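Local coordinates for putative membrane anchored protein (Corynebacterium diphtheriae, PDB 3LSO), which is of unknown function but is probably a membrane-attached surface protein, built of beta-rich modules and carrying an E-set-like N-terminal domain, at residues 253-265 with 276-288. Numbering follows the deposited sequence.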
# COMPACT_ATOMS: atom_id res chain seq x y z
N ILE B 253 3.13 -2.43 25.33
CA ILE B 253 1.99 -2.92 26.10
C ILE B 253 0.94 -1.82 26.16
O ILE B 253 1.22 -0.75 26.67
CB ILE B 253 2.42 -3.34 27.53
CG1 ILE B 253 3.46 -4.47 27.46
CG2 ILE B 253 1.22 -3.75 28.35
CD1 ILE B 253 4.26 -4.71 28.75
N PHE B 254 -0.26 -2.06 25.66
CA PHE B 254 -1.27 -1.01 25.71
C PHE B 254 -1.97 -0.93 27.06
O PHE B 254 -2.09 -1.93 27.78
CB PHE B 254 -2.30 -1.20 24.61
CG PHE B 254 -1.75 -1.00 23.24
CD1 PHE B 254 -1.47 -2.09 22.42
CD2 PHE B 254 -1.50 0.28 22.75
CE1 PHE B 254 -0.96 -1.92 21.15
CE2 PHE B 254 -0.98 0.46 21.46
CZ PHE B 254 -0.72 -0.64 20.67
N ASP B 255 -2.43 0.26 27.41
CA ASP B 255 -3.13 0.46 28.68
C ASP B 255 -4.63 0.43 28.51
O ASP B 255 -5.32 -0.09 29.37
CB ASP B 255 -2.74 1.80 29.26
CG ASP B 255 -1.32 1.83 29.76
OD1 ASP B 255 -1.01 0.95 30.61
OD2 ASP B 255 -0.54 2.73 29.34
N THR B 256 -5.13 0.99 27.40
CA THR B 256 -6.55 1.20 27.16
C THR B 256 -6.90 0.75 25.74
O THR B 256 -6.06 0.85 24.85
CB THR B 256 -6.91 2.72 27.26
OG1 THR B 256 -6.08 3.46 26.36
CG2 THR B 256 -6.71 3.26 28.69
N SER B 257 -8.12 0.28 25.52
CA SER B 257 -8.55 -0.06 24.17
C SER B 257 -8.77 1.20 23.30
O SER B 257 -8.90 2.31 23.82
CB SER B 257 -9.76 -1.01 24.17
OG SER B 257 -10.97 -0.39 24.55
N GLY B 258 -8.80 0.99 21.98
CA GLY B 258 -8.98 2.04 20.97
C GLY B 258 -8.29 1.72 19.64
O GLY B 258 -7.52 0.77 19.55
N SER B 259 -8.57 2.49 18.59
CA SER B 259 -7.75 2.46 17.39
C SER B 259 -6.47 3.17 17.75
O SER B 259 -6.48 4.37 18.03
CB SER B 259 -8.40 3.18 16.22
OG SER B 259 -9.52 2.44 15.78
N LYS B 260 -5.39 2.43 17.76
CA LYS B 260 -4.09 2.99 18.06
C LYS B 260 -3.34 3.26 16.76
O LYS B 260 -3.37 2.44 15.84
CB LYS B 260 -3.34 2.03 18.96
CG LYS B 260 -4.17 1.64 20.19
CD LYS B 260 -4.08 2.68 21.29
CE LYS B 260 -5.00 2.36 22.42
NZ LYS B 260 -5.16 3.53 23.35
N THR B 261 -2.71 4.42 16.67
CA THR B 261 -1.98 4.83 15.47
C THR B 261 -0.50 4.61 15.72
O THR B 261 0.09 5.22 16.61
CB THR B 261 -2.22 6.30 15.16
OG1 THR B 261 -3.59 6.48 14.78
CG2 THR B 261 -1.40 6.70 14.01
N ILE B 262 0.09 3.71 14.96
CA ILE B 262 1.51 3.44 15.07
C ILE B 262 2.20 4.16 13.94
O ILE B 262 1.77 4.09 12.77
CB ILE B 262 1.80 1.94 15.00
CG1 ILE B 262 0.87 1.15 15.93
CG2 ILE B 262 3.26 1.65 15.33
CD1 ILE B 262 0.93 1.58 17.41
N THR B 263 3.27 4.87 14.29
CA THR B 263 4.07 5.58 13.31
C THR B 263 5.51 5.15 13.47
O THR B 263 5.99 4.99 14.61
CB THR B 263 3.90 7.09 13.46
OG1 THR B 263 2.50 7.42 13.40
CG2 THR B 263 4.62 7.82 12.34
N ALA B 264 6.17 4.91 12.34
CA ALA B 264 7.59 4.57 12.31
C ALA B 264 8.30 5.65 11.53
O ALA B 264 7.82 6.07 10.46
CB ALA B 264 7.81 3.22 11.64
N ARG B 265 9.44 6.09 12.06
CA ARG B 265 10.19 7.21 11.50
C ARG B 265 11.66 6.85 11.46
O ARG B 265 12.23 6.46 12.47
CB ARG B 265 9.97 8.46 12.34
CG ARG B 265 10.98 9.55 12.05
CD ARG B 265 10.57 10.90 12.61
NE ARG B 265 9.46 11.45 11.86
CZ ARG B 265 8.78 12.54 12.22
NH1 ARG B 265 9.12 13.20 13.31
NH2 ARG B 265 7.76 12.96 11.48
N PRO B 276 9.73 9.42 4.08
CA PRO B 276 8.44 9.65 4.68
C PRO B 276 8.24 8.65 5.80
O PRO B 276 8.81 7.55 5.76
CB PRO B 276 7.48 9.37 3.53
CG PRO B 276 8.28 9.63 2.32
CD PRO B 276 9.60 9.07 2.65
N ASP B 277 7.44 9.04 6.80
CA ASP B 277 7.05 8.16 7.89
C ASP B 277 6.07 7.09 7.40
O ASP B 277 5.26 7.35 6.51
CB ASP B 277 6.36 8.95 9.01
CG ASP B 277 7.27 10.02 9.66
OD1 ASP B 277 8.48 9.78 9.90
OD2 ASP B 277 6.73 11.12 9.97
N GLY B 278 6.15 5.90 7.98
CA GLY B 278 5.12 4.89 7.77
C GLY B 278 4.11 4.87 8.91
O GLY B 278 4.51 4.97 10.06
N GLU B 279 2.82 4.76 8.59
CA GLU B 279 1.78 4.65 9.61
C GLU B 279 0.91 3.45 9.40
O GLU B 279 0.63 3.08 8.27
CB GLU B 279 0.89 5.91 9.69
CG GLU B 279 1.30 6.85 10.81
CD GLU B 279 0.35 8.01 11.08
OE1 GLU B 279 -0.85 8.02 10.68
OE2 GLU B 279 0.83 8.95 11.74
N THR B 280 0.46 2.86 10.50
CA THR B 280 -0.64 1.89 10.45
C THR B 280 -1.58 2.08 11.67
O THR B 280 -1.26 2.83 12.60
CB THR B 280 -0.11 0.43 10.27
OG1 THR B 280 -1.11 -0.39 9.66
CG2 THR B 280 0.29 -0.18 11.59
N ILE B 281 -2.74 1.42 11.66
CA ILE B 281 -3.66 1.54 12.76
C ILE B 281 -3.95 0.18 13.32
O ILE B 281 -4.31 -0.71 12.56
CB ILE B 281 -4.97 2.19 12.29
CG1 ILE B 281 -4.72 3.65 11.92
CG2 ILE B 281 -6.05 2.08 13.39
CD1 ILE B 281 -5.96 4.41 11.53
N ILE B 282 -3.81 0.01 14.63
CA ILE B 282 -4.14 -1.25 15.28
C ILE B 282 -5.34 -1.09 16.19
O ILE B 282 -5.30 -0.29 17.12
CB ILE B 282 -3.07 -1.73 16.22
CG1 ILE B 282 -1.75 -1.95 15.50
CG2 ILE B 282 -3.48 -3.07 16.86
CD1 ILE B 282 -0.59 -2.23 16.49
N PRO B 283 -6.39 -1.88 15.96
CA PRO B 283 -7.48 -1.82 16.88
C PRO B 283 -7.11 -2.60 18.12
O PRO B 283 -6.77 -3.78 18.02
CB PRO B 283 -8.60 -2.56 16.14
CG PRO B 283 -8.07 -2.85 14.79
CD PRO B 283 -6.62 -2.90 14.93
N VAL B 284 -7.17 -1.96 19.27
CA VAL B 284 -6.90 -2.65 20.50
C VAL B 284 -8.17 -2.80 21.31
O VAL B 284 -8.88 -1.83 21.55
CB VAL B 284 -5.80 -1.95 21.27
CG1 VAL B 284 -5.65 -2.52 22.63
CG2 VAL B 284 -4.52 -2.12 20.53
N VAL B 285 -8.48 -4.02 21.71
CA VAL B 285 -9.73 -4.33 22.38
C VAL B 285 -9.42 -4.75 23.83
O VAL B 285 -8.29 -5.16 24.12
CB VAL B 285 -10.47 -5.46 21.63
CG1 VAL B 285 -11.02 -4.97 20.31
CG2 VAL B 285 -9.52 -6.63 21.38
N THR B 286 -10.42 -4.69 24.72
CA THR B 286 -10.23 -5.09 26.13
C THR B 286 -9.85 -6.58 26.30
O THR B 286 -8.72 -6.91 26.67
CB THR B 286 -11.48 -4.78 26.95
OG1 THR B 286 -11.79 -3.39 26.80
CG2 THR B 286 -11.27 -5.11 28.44
N GLU B 287 -10.81 -7.46 26.04
CA GLU B 287 -10.59 -8.90 26.02
C GLU B 287 -11.17 -9.39 24.68
O GLU B 287 -12.17 -8.84 24.17
CB GLU B 287 -11.31 -9.56 27.22
CG GLU B 287 -10.89 -10.99 27.65
CD GLU B 287 -11.92 -11.66 28.62
OE1 GLU B 287 -12.72 -10.95 29.29
OE2 GLU B 287 -11.92 -12.92 28.70
N LEU B 288 -10.52 -10.39 24.11
CA LEU B 288 -11.09 -11.10 22.99
C LEU B 288 -11.30 -12.56 23.36
O LEU B 288 -10.33 -13.33 23.52
CB LEU B 288 -10.18 -10.98 21.76
CG LEU B 288 -10.71 -11.67 20.49
CD1 LEU B 288 -11.90 -10.95 19.83
CD2 LEU B 288 -9.58 -11.87 19.49
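K260 and I282 show how an antiparallel strand pair satisfies its own backbone: K260 N gives its hydrogen to I282 O at 2.8 Å, and I282 N returns one to K260 O. The same reciprocal exchange joins G258 to V284, I262 to T280 and A264 to G278, although V284 O is less surely placed. At the intervening residues of 258-265 the amides turn outward, and that of T261 is taken by the side-chain oxygen OD1 of N232.

Polar side chains pair at one end. R265 grips D277 side-on: NE meets OD1 at 2.8 Å and NH2 meets OD2 at 2.6 Å, both on the syn side, with the two planes 33° apart. A bend at chi3 (-71°) turns the guanidinium into this grip, while NH1 bonds to P462 O. Next along, T263 OG1 donates to E279 OE2 over 2.8 Å, arriving from above the carboxylate plane; H233 NE2 is a second partner of that oxygen.

On the opposite face from T263 and E279, where I262, I282 and V284 lie with K260 and T280, contacts are largely apolar. V284 CG2 sits over the F254 ring, 3.8 Å from its centroid, in a CH-pi contact, and I282 CD1 packs on I262 CG1 at 3.7 Å. I211 and V231 extend this core. Consecutive in the chain and paired antiparallel, strands 258-267 and 278-285 form a beta hairpin inside a mixed sheet, flanked by 226-231 and 203-204 respectively.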